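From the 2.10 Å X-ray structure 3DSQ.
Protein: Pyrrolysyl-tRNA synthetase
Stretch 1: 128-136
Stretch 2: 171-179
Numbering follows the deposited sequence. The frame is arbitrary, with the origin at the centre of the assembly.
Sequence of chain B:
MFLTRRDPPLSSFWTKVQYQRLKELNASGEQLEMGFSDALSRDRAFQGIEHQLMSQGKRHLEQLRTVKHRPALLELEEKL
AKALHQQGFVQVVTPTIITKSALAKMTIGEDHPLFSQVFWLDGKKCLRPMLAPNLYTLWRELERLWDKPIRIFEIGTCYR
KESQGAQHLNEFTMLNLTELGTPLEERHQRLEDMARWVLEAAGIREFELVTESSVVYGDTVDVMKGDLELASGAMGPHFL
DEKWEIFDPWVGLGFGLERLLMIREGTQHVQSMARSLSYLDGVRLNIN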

# COMPACT_ATOMS: atom_id res chain seq x y z
N ARG B 128 7.69 9.56 2.68
CA ARG B 128 8.53 8.81 3.61
C ARG B 128 9.52 7.91 2.89
O ARG B 128 9.16 7.18 1.97
CB ARG B 128 7.66 7.96 4.56
CG ARG B 128 6.94 6.79 3.90
CD ARG B 128 6.01 6.09 4.89
NE ARG B 128 5.34 4.94 4.29
CZ ARG B 128 4.28 4.34 4.83
NH1 ARG B 128 3.76 4.78 5.98
NH2 ARG B 128 3.75 3.28 4.23
N PRO B 129 10.81 7.97 3.28
CA PRO B 129 11.84 7.14 2.67
C PRO B 129 11.95 5.85 3.48
O PRO B 129 12.54 4.88 3.03
CB PRO B 129 13.10 7.99 2.80
CG PRO B 129 12.90 8.64 4.11
CD PRO B 129 11.42 9.06 4.06
N MET B 130 11.39 5.86 4.69
CA MET B 130 11.41 4.69 5.55
C MET B 130 10.26 4.79 6.54
O MET B 130 9.61 5.83 6.63
CB MET B 130 12.75 4.58 6.30
CG MET B 130 12.89 5.48 7.52
SD MET B 130 13.39 7.18 7.14
CE MET B 130 15.14 7.06 7.44
N LEU B 131 10.00 3.71 7.27
CA LEU B 131 8.90 3.67 8.22
C LEU B 131 9.27 4.10 9.63
O LEU B 131 8.39 4.43 10.43
CB LEU B 131 8.33 2.24 8.27
CG LEU B 131 7.75 1.67 6.98
CD1 LEU B 131 7.37 0.21 7.21
CD2 LEU B 131 6.53 2.49 6.54
N ALA B 132 10.56 4.11 9.94
CA ALA B 132 11.04 4.47 11.27
C ALA B 132 10.42 5.68 11.97
O ALA B 132 9.79 5.53 13.03
CB ALA B 132 12.55 4.60 11.25
N PRO B 133 10.57 6.89 11.40
CA PRO B 133 9.99 8.05 12.07
C PRO B 133 8.55 7.89 12.54
O PRO B 133 8.20 8.30 13.66
CB PRO B 133 10.16 9.18 11.04
CG PRO B 133 10.30 8.46 9.73
CD PRO B 133 11.12 7.25 10.09
N ASN B 134 7.71 7.30 11.71
CA ASN B 134 6.32 7.09 12.07
C ASN B 134 6.14 6.09 13.20
O ASN B 134 5.27 6.27 14.05
CB ASN B 134 5.52 6.64 10.84
CG ASN B 134 5.29 7.76 9.86
OD1 ASN B 134 5.81 8.87 10.04
ND2 ASN B 134 4.50 7.49 8.82
N LEU B 135 6.97 5.05 13.22
CA LEU B 135 6.88 4.04 14.27
C LEU B 135 7.42 4.63 15.58
O LEU B 135 6.97 4.29 16.67
CB LEU B 135 7.66 2.78 13.87
CG LEU B 135 7.17 2.04 12.61
CD1 LEU B 135 7.98 0.76 12.41
CD2 LEU B 135 5.69 1.70 12.74
N TYR B 136 8.39 5.54 15.47
CA TYR B 136 8.95 6.20 16.64
C TYR B 136 7.82 6.96 17.32
O TYR B 136 7.66 6.92 18.54
CB TYR B 136 10.03 7.20 16.22
CG TYR B 136 11.45 6.78 16.52
CD1 TYR B 136 12.44 6.90 15.55
CD2 TYR B 136 11.81 6.32 17.79
CE1 TYR B 136 13.77 6.58 15.84
CE2 TYR B 136 13.14 5.99 18.09
CZ TYR B 136 14.11 6.13 17.11
OH TYR B 136 15.42 5.85 17.40
N GLU B 171 9.53 3.34 -5.79
CA GLU B 171 8.45 2.92 -4.88
C GLU B 171 8.78 1.51 -4.42
O GLU B 171 8.89 0.61 -5.23
CB GLU B 171 7.10 2.88 -5.60
CG GLU B 171 6.64 4.18 -6.20
CD GLU B 171 5.22 4.11 -6.71
OE1 GLU B 171 4.33 3.71 -5.93
OE2 GLU B 171 4.99 4.48 -7.88
N PHE B 172 8.92 1.31 -3.11
CA PHE B 172 9.22 -0.01 -2.60
C PHE B 172 8.41 -0.29 -1.34
O PHE B 172 7.91 0.63 -0.68
CB PHE B 172 10.74 -0.18 -2.39
CG PHE B 172 11.37 0.87 -1.50
CD1 PHE B 172 11.55 0.64 -0.14
CD2 PHE B 172 11.82 2.09 -2.03
CE1 PHE B 172 12.15 1.60 0.69
CE2 PHE B 172 12.43 3.06 -1.21
CZ PHE B 172 12.60 2.82 0.14
N THR B 173 8.24 -1.57 -1.03
CA THR B 173 7.46 -1.97 0.12
C THR B 173 8.39 -2.42 1.24
O THR B 173 9.24 -3.28 1.04
CB THR B 173 6.51 -3.14 -0.24
OG1 THR B 173 5.87 -2.87 -1.49
CG2 THR B 173 5.44 -3.31 0.85
N MET B 174 8.21 -1.82 2.40
CA MET B 174 9.01 -2.13 3.57
C MET B 174 8.15 -2.77 4.64
O MET B 174 6.99 -2.40 4.82
CB MET B 174 9.64 -0.87 4.18
CG MET B 174 10.78 -0.28 3.39
SD MET B 174 12.19 -1.40 3.26
CE MET B 174 11.98 -1.92 1.63
N LEU B 175 8.75 -3.74 5.32
CA LEU B 175 8.14 -4.41 6.45
C LEU B 175 9.09 -3.98 7.55
O LEU B 175 10.30 -4.13 7.40
CB LEU B 175 8.19 -5.94 6.31
CG LEU B 175 8.18 -6.70 7.66
CD1 LEU B 175 6.92 -6.37 8.45
CD2 LEU B 175 8.28 -8.21 7.42
N ASN B 176 8.58 -3.42 8.62
CA ASN B 176 9.45 -3.00 9.70
C ASN B 176 8.78 -3.44 10.97
O ASN B 176 7.75 -2.90 11.33
CB ASN B 176 9.64 -1.48 9.71
CG ASN B 176 10.77 -1.04 10.62
OD1 ASN B 176 10.96 -1.59 11.71
ND2 ASN B 176 11.52 -0.04 10.18
N LEU B 177 9.35 -4.45 11.63
CA LEU B 177 8.76 -4.91 12.88
C LEU B 177 9.65 -4.49 14.04
O LEU B 177 10.87 -4.43 13.92
CB LEU B 177 8.53 -6.42 12.88
CG LEU B 177 9.56 -7.47 12.49
CD1 LEU B 177 10.92 -7.14 13.04
CD2 LEU B 177 9.07 -8.82 13.02
N THR B 178 9.01 -4.20 15.17
CA THR B 178 9.75 -3.72 16.31
C THR B 178 9.16 -4.15 17.63
O THR B 178 8.01 -4.57 17.70
CB THR B 178 9.73 -2.18 16.35
OG1 THR B 178 8.40 -1.75 16.64
CG2 THR B 178 10.15 -1.60 15.00
N GLU B 179 9.97 -4.04 18.67
CA GLU B 179 9.55 -4.35 20.02
C GLU B 179 10.19 -3.27 20.88
O GLU B 179 11.40 -3.06 20.82
CB GLU B 179 10.03 -5.73 20.48
CG GLU B 179 9.54 -6.08 21.89
CD GLU B 179 9.92 -7.48 22.34
OE1 GLU B 179 11.12 -7.71 22.61
OE2 GLU B 179 9.03 -8.35 22.41

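Residues 171-179 form an extended strand, while 128-136 runs as a loop that turns into a helix, clearly under way by Leu135, whose N donates a hydrogen bond to Leu131 O at 3.2 Å, and Tyr136, whose N donates a hydrogen bond to Ala132 O at 2.8 Å. Helix and strand travel in broadly the same direction, 33° apart, with axes 10.2 Å apart at closest approach. That spacing leaves room for side chains rather than backbone pairing, and no hydrogen bond crosses between the stretches.

The rule is one of periodicities. On the strand, Met174, Asn176 and Thr178 point toward the other stretch, while the alternating Thr173, Leu175 and Leu177 point away. Across from them, Leu131 and Leu135, four residues apart and linked by the hydrogen bond from Leu135 N to Leu131 O, both point inward with the same m,t rotamer. Leu131 CD1 packs 3.9 Å from Met174 CB, an apolar contact, and also meets the strand backbone, 3.6 Å from Met174 O; it lies 3.8 Å from Asn176 CB. Leu135 CD1 bridges onward, 3.8 Å from Asn176 CG and 4.1 Å from the methyl Thr178 CG2; Thr178 OG1 is hydrogen-bonded elsewhere in the structure. Asn176 thus touches both leucines. At the loop end, Phe172 reaches across, its CZ 3.5 Å from Pro129 O, an oblique van der Waals approach.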